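Local coordinates for 75aa long hypothetical regulatory protein AsnC (Pyrococcus horikoshii, PDB 2CVI) that is of uncharacterised function but, as a stand-alone Lrp/AsnC ligand-binding domain that associates with itself, may bind a small effector molecule, at residues A4-V9 with Q54-K59; E17-L22 with A31-G36; G36-I41 with M68-I73. All blocks are in the same frame, centred on the assembly; numbering follows the deposited sequence.

Contact 1 (A4-V9 with Q54-K59); sequences AFILMV and QFITEK
Gln-54 O receives two backbone N-H groups, Glu-58 N at 2.8 Å and, weakly, Lys-59 N at 3.3 Å, in a widened pi-type turn of the helix whose residues Phe-55 and Ile-56 meet Ile-6. The setting is the ferredoxin-like α+β sandwich of the Lrp/AsnC family, in which helix 49-59 packs on the sheet and strand 2-10 is one of the inner strands. The contact is wholly apolar and illustrates how one branched side chain can join a strand to a helix. The CG1 branch of Ile-6 stands beside the backbone N, and with chi2 at 172° it runs out extended, carrying CD1 away from the strand toward the helix. There the methyl arrives at the edge of the Phe-55 ring, near its plane, 3.7 Å from Phe-55 CE2. Thr-69 and Thr-71 of strand 66-77 and Val-42 of strand 40-46 also pack on Ile-6, while Met-25 and Glu-27 touch the phenyl ring from a loop. The second helical residue closes on the same methyl from another direction: Ile-56 CG1, the branch's methylene, stops 4.0 Å from Ile-6 CD1.

Contact 2 (E17-L22 with A31-G36); sequences EVMEKL and AYVVYG
Met-19, Ala-31 and Val-33 carry this contact, and they show how a single flexible side chain can fill the seam between a helix and the outermost strand of this chain's sheet. Met-19 reaches out from helix 15-23 and lays its thioether over two residues on the same side of strand 28-33. Its sulfur meets the alanine: SD is 3.7 Å from Ala-31 CB and equally far from Ala-31 O, a van der Waals approach to the carbonyl. Farther along the chain toward the loop, Val-33 offers CG2, which lies 3.8 Å from Met-19 CG and 3.9 Å from Met-19 CE, so the bent end of the methionine curls round this one methyl. The two side chains cross at about a right angle. Both chi1 (-120°) and chi2 (-122°) of Met-19 lie far from staggered values, which suggests some strain in reaching this shape. Leu-40 of the next strand packs on Met-19 as well.

Cutting Met-19 back to an alanine would probably open a gap over Ala-31 and leave Val-33 CG2 without its methionine neighbour. On the solvent side of the same helix, Lys-21 NZ bridges to Glu-17 OE1 at 3.2 Å, meeting the oxygen on its anti side and 31° out of the carboxylate plane. A bound methylpentanediol, probably from the crystallisation liquor, lies about 4 Å from the side chain of Val-33. The short axes of helix and strand pass 8.9 Å apart and run almost exactly antiparallel, the geometry of a helix that turns back directly into the following strand, as in the first α-β unit of the βαββαβ ferredoxin-like fold.

Contact 3 (G36-I41 with M68-I73); sequences GEYDLI and MTSTMI
Tyr-38 stretches its ring across to Met-68 and Ser-70, two residues on the same face of strand 66-77. Its CG lies beside the backbone N and anti to the carbonyl carbon (chi1 -65°), which swings the ring over toward that strand. Met-68 comes to meet it by a folded route: CG leaves anti to the backbone N, and turns at chi2 (-89°) and chi3 (-96°) then bring the thioether round to the ring. The sulfur settles at the ring edge, in the plane, 5.3 Å from the centroid of Tyr-38, a Met-aromatic contact. The terminal methyl touches the ring, with Met-68 CE 3.6 Å from Tyr-38 CE1.

The span is a worked example of a contact that skips a strand: in this four-stranded antiparallel sheet of the dimeric α+β barrel class, strand 2-10 lies between strands 40-46 and 66-77, and the loop leading into 40-46 reaches past it to touch 66-77. Leu-7 on the intervening strand packs against the tyrosine. A classic beta bulge, with Asp-39 and Leu-40 both facing Met-8, follows Tyr-38 directly as the chain enters strand 40-46. Asp-39 OD2 accepts a hydrogen bond from Thr-10 N, a further tie from the bulge to strand 2-10. Met-72 of the second subunit packs on Tyr-38, and Glu-37 OE1 of this chain is hydrogen-bonded to Ser-70 OG of that subunit. At the far end of the tyrosine ring, Ser-70 CB of the same chain lies 3.5 Å from Tyr-38 OH. The serine hydroxyl, turned anti to its own backbone N, stays 3.9 Å from Tyr-38 OH, too long for a bond between the two.

Contact 1 is the buried one, contact 3 is partly buried and contact 2 lies at the surface. All three rest on one antiparallel sheet, contacts 1 and 2 each setting a helix against it and contact 3 bringing the loop before strand 40-46 to strand 66-77. Strand 2-10 ties them together: Phe-5 O and Met-8 O bond to Met-72 N and Asp-39 N of contact 3, and Met-8 SD touches Leu-22 CD1 of contact 2. Contacts 2 and 3 share Gly-36, and all three segment pairs reach the second subunit, contact 1 through Phe-5. Chemistry follows place, with aliphatic and phenyl groups alone in the core, while thioethers serve both outer contacts, with a phenol oxygen against a serine methylene added in contact 3.

Contact 1 (A4-V9 with Q54-K59)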
# COMPACT_ATOMS: atom_id res chain seq x y z
N ALA A 4 -8.60 0.76 -5.13
CA ALA A 4 -7.25 0.90 -5.66
C ALA A 4 -6.33 1.60 -4.68
O ALA A 4 -6.78 2.29 -3.79
CB ALA A 4 -7.29 1.71 -7.00
N PHE A 5 -5.03 1.36 -4.83
CA PHE A 5 -4.04 2.05 -4.02
C PHE A 5 -3.25 2.92 -4.98
O PHE A 5 -2.78 2.44 -6.02
CB PHE A 5 -3.08 1.06 -3.37
CG PHE A 5 -3.65 0.40 -2.17
CD1 PHE A 5 -3.48 0.96 -0.90
CD2 PHE A 5 -4.42 -0.75 -2.31
CE1 PHE A 5 -4.07 0.41 0.20
CE2 PHE A 5 -5.03 -1.35 -1.22
CZ PHE A 5 -4.87 -0.76 0.06
N ILE A 6 -3.16 4.21 -4.67
CA ILE A 6 -2.40 5.13 -5.52
C ILE A 6 -1.09 5.44 -4.77
O ILE A 6 -1.14 5.97 -3.64
CB ILE A 6 -3.16 6.44 -5.76
CG1 ILE A 6 -4.55 6.20 -6.39
CG2 ILE A 6 -2.32 7.30 -6.76
CD1 ILE A 6 -5.40 7.47 -6.47
N LEU A 7 0.06 5.11 -5.37
CA LEU A 7 1.37 5.36 -4.77
C LEU A 7 1.85 6.68 -5.35
O LEU A 7 1.83 6.85 -6.57
CB LEU A 7 2.35 4.22 -5.10
CG LEU A 7 2.20 2.80 -4.50
CD1 LEU A 7 2.53 2.81 -3.04
CD2 LEU A 7 0.83 2.21 -4.80
N MET A 8 2.28 7.60 -4.49
CA MET A 8 2.65 8.93 -4.92
C MET A 8 4.03 9.41 -4.56
O MET A 8 4.54 9.10 -3.48
CB MET A 8 1.66 9.95 -4.34
CG MET A 8 0.16 9.56 -4.53
SD MET A 8 -0.86 10.90 -3.87
CE MET A 8 -2.54 10.28 -4.33
N VAL A 9 4.62 10.18 -5.48
CA VAL A 9 5.91 10.86 -5.28
C VAL A 9 5.48 12.30 -5.07
O VAL A 9 4.69 12.86 -5.83
CB VAL A 9 6.82 10.76 -6.50
CG1 VAL A 9 8.07 11.65 -6.29
CG2 VAL A 9 7.20 9.34 -6.76
N GLN A 54 -10.47 9.42 -13.84
CA GLN A 54 -10.64 10.85 -13.73
C GLN A 54 -10.04 11.37 -12.44
O GLN A 54 -9.46 12.45 -12.43
CB GLN A 54 -12.11 11.22 -13.87
CG GLN A 54 -12.58 10.90 -15.27
CD GLN A 54 -14.02 11.27 -15.52
OE1 GLN A 54 -14.69 11.84 -14.66
NE2 GLN A 54 -14.50 10.96 -16.72
N PHE A 55 -10.15 10.62 -11.36
CA PHE A 55 -9.54 11.06 -10.11
C PHE A 55 -8.03 11.18 -10.27
O PHE A 55 -7.43 12.17 -9.84
CB PHE A 55 -9.87 10.04 -9.02
CG PHE A 55 -9.35 10.41 -7.66
CD1 PHE A 55 -10.11 11.22 -6.83
CD2 PHE A 55 -8.09 9.99 -7.23
CE1 PHE A 55 -9.63 11.59 -5.57
CE2 PHE A 55 -7.59 10.37 -5.96
CZ PHE A 55 -8.38 11.17 -5.14
N ILE A 56 -7.41 10.16 -10.87
CA ILE A 56 -5.97 10.12 -11.05
C ILE A 56 -5.45 11.19 -12.01
O ILE A 56 -4.44 11.82 -11.73
CB ILE A 56 -5.55 8.73 -11.60
CG1 ILE A 56 -5.73 7.68 -10.49
CG2 ILE A 56 -4.10 8.75 -12.11
CD1 ILE A 56 -5.52 6.26 -10.96
N THR A 57 -6.12 11.40 -13.14
CA THR A 57 -5.55 12.36 -14.08
C THR A 57 -6.07 13.79 -13.93
O THR A 57 -5.33 14.76 -14.23
CB THR A 57 -5.72 11.86 -15.52
OG1 THR A 57 -7.10 11.94 -15.85
CG2 THR A 57 -5.24 10.38 -15.67
N GLU A 58 -7.28 13.96 -13.40
CA GLU A 58 -7.80 15.30 -13.18
C GLU A 58 -7.69 15.81 -11.75
O GLU A 58 -7.08 16.86 -11.52
CB GLU A 58 -9.26 15.41 -13.58
CG GLU A 58 -9.55 14.92 -14.99
CD GLU A 58 -11.03 15.06 -15.34
OE1 GLU A 58 -11.57 14.27 -16.15
OE2 GLU A 58 -11.68 15.98 -14.82
N LYS A 59 -8.28 15.09 -10.80
CA LYS A 59 -8.25 15.57 -9.41
C LYS A 59 -6.85 15.71 -8.85
O LYS A 59 -6.55 16.70 -8.19
CB LYS A 59 -9.09 14.66 -8.53
CG LYS A 59 -9.49 15.31 -7.20
CD LYS A 59 -10.91 14.88 -6.84
CE LYS A 59 -11.48 15.64 -5.67
NZ LYS A 59 -12.78 15.01 -5.23

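Contact 2 (E17-L22 with A31-G36)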
# COMPACT_ATOMS: atom_id res chain seq x y z
N GLU A 17 0.25 18.12 4.11
CA GLU A 17 -0.65 19.12 3.51
C GLU A 17 -1.52 18.43 2.47
O GLU A 17 -2.74 18.62 2.44
CB GLU A 17 0.14 20.24 2.79
CG GLU A 17 -0.72 21.05 1.79
CD GLU A 17 0.07 22.10 1.00
OE1 GLU A 17 -0.43 22.55 -0.06
OE2 GLU A 17 1.17 22.49 1.42
N VAL A 18 -0.85 17.66 1.62
CA VAL A 18 -1.50 16.89 0.56
C VAL A 18 -2.34 15.79 1.20
O VAL A 18 -3.45 15.53 0.76
CB VAL A 18 -0.43 16.22 -0.41
CG1 VAL A 18 -1.08 15.10 -1.24
CG2 VAL A 18 0.15 17.29 -1.34
N MET A 19 -1.79 15.12 2.21
CA MET A 19 -2.48 14.03 2.90
C MET A 19 -3.81 14.55 3.45
O MET A 19 -4.85 13.93 3.31
CB MET A 19 -1.58 13.50 4.04
CG MET A 19 -1.14 11.99 3.99
SD MET A 19 -1.67 11.10 5.52
CE MET A 19 -1.23 12.24 6.81
N GLU A 20 -3.80 15.73 4.05
CA GLU A 20 -5.05 16.24 4.57
C GLU A 20 -6.02 16.66 3.48
O GLU A 20 -7.23 16.46 3.61
CB GLU A 20 -4.81 17.35 5.57
CG GLU A 20 -4.19 16.79 6.85
CD GLU A 20 -4.87 15.48 7.32
OE1 GLU A 20 -4.24 14.40 7.21
OE2 GLU A 20 -6.05 15.54 7.78
N LYS A 21 -5.51 17.22 2.38
CA LYS A 21 -6.41 17.56 1.30
C LYS A 21 -6.95 16.28 0.68
O LYS A 21 -8.11 16.23 0.27
CB LYS A 21 -5.71 18.35 0.20
CG LYS A 21 -5.45 19.81 0.54
CD LYS A 21 -4.79 20.50 -0.68
CE LYS A 21 -4.62 22.00 -0.48
NZ LYS A 21 -3.59 22.42 0.50
N LEU A 22 -6.11 15.25 0.62
CA LEU A 22 -6.55 13.98 0.05
C LEU A 22 -7.60 13.32 0.92
O LEU A 22 -8.62 12.90 0.44
CB LEU A 22 -5.37 13.01 -0.15
CG LEU A 22 -4.39 13.35 -1.27
CD1 LEU A 22 -3.17 12.48 -1.14
CD2 LEU A 22 -5.06 13.17 -2.62
N ALA A 31 -4.97 7.16 3.98
CA ALA A 31 -3.77 7.77 3.45
C ALA A 31 -2.64 7.58 4.47
O ALA A 31 -2.85 7.62 5.71
CB ALA A 31 -3.97 9.26 3.20
N TYR A 32 -1.44 7.33 3.95
CA TYR A 32 -0.27 7.13 4.79
C TYR A 32 0.94 7.81 4.22
O TYR A 32 1.25 7.64 3.04
CB TYR A 32 0.09 5.66 4.88
CG TYR A 32 -1.03 4.78 5.34
CD1 TYR A 32 -1.10 4.33 6.65
CD2 TYR A 32 -2.00 4.35 4.44
CE1 TYR A 32 -2.14 3.45 7.05
CE2 TYR A 32 -3.02 3.49 4.81
CZ TYR A 32 -3.08 3.05 6.11
OH TYR A 32 -4.13 2.21 6.42
N VAL A 33 1.61 8.58 5.05
CA VAL A 33 2.93 9.13 4.69
C VAL A 33 3.86 7.95 4.92
O VAL A 33 3.82 7.27 5.96
CB VAL A 33 3.32 10.28 5.62
CG1 VAL A 33 4.75 10.73 5.31
CG2 VAL A 33 2.35 11.42 5.43
N VAL A 34 4.74 7.69 3.95
CA VAL A 34 5.64 6.55 4.04
C VAL A 34 7.03 6.88 3.53
O VAL A 34 7.26 7.90 2.82
CB VAL A 34 5.17 5.31 3.17
CG1 VAL A 34 3.91 4.68 3.79
CG2 VAL A 34 4.86 5.77 1.72
N TYR A 35 7.97 6.02 3.93
CA TYR A 35 9.35 6.11 3.46
C TYR A 35 9.64 4.88 2.59
O TYR A 35 9.33 3.75 2.96
CB TYR A 35 10.35 6.13 4.61
CG TYR A 35 10.53 7.46 5.28
CD1 TYR A 35 11.43 7.57 6.33
CD2 TYR A 35 9.85 8.60 4.86
CE1 TYR A 35 11.66 8.78 6.96
CE2 TYR A 35 10.05 9.83 5.49
CZ TYR A 35 10.95 9.91 6.54
OH TYR A 35 11.15 11.10 7.23
N GLY A 36 10.27 5.12 1.45
CA GLY A 36 10.57 4.05 0.53
C GLY A 36 10.58 4.64 -0.87
O GLY A 36 10.89 5.81 -1.03

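Contact 3 (G36-I41 with M68-I73)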
# COMPACT_ATOMS: atom_id res chain seq x y z
N GLY A 36 10.27 5.12 1.45
CA GLY A 36 10.57 4.05 0.53
C GLY A 36 10.58 4.64 -0.87
O GLY A 36 10.89 5.81 -1.03
N GLU A 37 10.22 3.85 -1.87
CA GLU A 37 10.17 4.28 -3.27
C GLU A 37 9.15 5.41 -3.48
O GLU A 37 9.29 6.29 -4.34
CB GLU A 37 9.82 3.07 -4.13
CG GLU A 37 9.68 3.36 -5.60
CD GLU A 37 9.48 2.10 -6.41
OE1 GLU A 37 9.63 0.99 -5.85
OE2 GLU A 37 9.18 2.22 -7.62
N TYR A 38 8.06 5.37 -2.71
CA TYR A 38 7.04 6.39 -2.77
C TYR A 38 6.93 7.12 -1.44
O TYR A 38 7.40 6.62 -0.40
CB TYR A 38 5.70 5.75 -3.13
CG TYR A 38 5.70 5.14 -4.52
CD1 TYR A 38 5.45 5.94 -5.65
CD2 TYR A 38 5.97 3.80 -4.71
CE1 TYR A 38 5.49 5.40 -6.95
CE2 TYR A 38 6.01 3.24 -6.01
CZ TYR A 38 5.77 4.05 -7.10
OH TYR A 38 5.78 3.49 -8.35
N ASP A 39 6.34 8.31 -1.48
CA ASP A 39 6.15 9.17 -0.31
C ASP A 39 4.82 9.09 0.37
O ASP A 39 4.69 9.42 1.56
CB ASP A 39 6.38 10.63 -0.72
CG ASP A 39 7.74 10.85 -1.33
OD1 ASP A 39 8.75 10.59 -0.61
OD2 ASP A 39 7.82 11.29 -2.49
N LEU A 40 3.80 8.74 -0.42
CA LEU A 40 2.45 8.67 0.11
C LEU A 40 1.71 7.52 -0.53
O LEU A 40 1.90 7.24 -1.71
CB LEU A 40 1.70 10.00 -0.18
CG LEU A 40 0.30 10.32 0.37
CD1 LEU A 40 0.30 10.21 1.89
CD2 LEU A 40 -0.09 11.75 -0.06
N ILE A 41 0.89 6.82 0.25
CA ILE A 41 0.06 5.74 -0.28
C ILE A 41 -1.37 6.07 0.12
O ILE A 41 -1.66 6.34 1.28
CB ILE A 41 0.38 4.39 0.31
CG1 ILE A 41 1.77 3.96 -0.10
CG2 ILE A 41 -0.67 3.33 -0.22
CD1 ILE A 41 2.14 2.62 0.46
N MET A 68 4.24 12.39 -9.19
CA MET A 68 4.11 11.14 -9.91
C MET A 68 3.18 10.21 -9.15
O MET A 68 3.16 10.23 -7.93
CB MET A 68 5.49 10.47 -10.08
CG MET A 68 5.53 9.24 -10.99
SD MET A 68 5.21 7.68 -10.14
CE MET A 68 6.92 7.08 -9.80
N THR A 69 2.34 9.51 -9.89
CA THR A 69 1.51 8.49 -9.26
C THR A 69 1.57 7.21 -10.08
O THR A 69 1.77 7.24 -11.32
CB THR A 69 0.01 8.88 -9.13
OG1 THR A 69 -0.62 8.94 -10.43
CG2 THR A 69 -0.16 10.22 -8.41
N SER A 70 1.45 6.09 -9.37
CA SER A 70 1.37 4.74 -9.96
C SER A 70 0.21 4.09 -9.21
O SER A 70 0.27 3.96 -7.98
CB SER A 70 2.65 3.92 -9.77
OG SER A 70 2.54 2.66 -10.42
N THR A 71 -0.82 3.66 -9.93
CA THR A 71 -2.01 3.10 -9.27
C THR A 71 -2.13 1.58 -9.44
O THR A 71 -1.91 1.05 -10.54
CB THR A 71 -3.23 3.80 -9.82
OG1 THR A 71 -3.12 5.21 -9.57
CG2 THR A 71 -4.53 3.29 -9.15
N MET A 72 -2.46 0.90 -8.35
CA MET A 72 -2.61 -0.58 -8.34
C MET A 72 -4.10 -0.87 -8.15
O MET A 72 -4.63 -0.55 -7.08
CB MET A 72 -1.84 -1.18 -7.15
CG MET A 72 -0.38 -0.74 -6.98
SD MET A 72 0.69 -1.40 -8.25
CE MET A 72 1.99 -0.09 -8.21
N ILE A 73 -4.81 -1.42 -9.16
CA ILE A 73 -6.26 -1.74 -9.02
C ILE A 73 -6.44 -3.10 -8.36
O ILE A 73 -5.90 -4.10 -8.84
CB ILE A 73 -6.97 -1.78 -10.41
CG1 ILE A 73 -6.87 -0.43 -11.10
CG2 ILE A 73 -8.42 -2.17 -10.24
CD1 ILE A 73 -7.21 -0.48 -12.60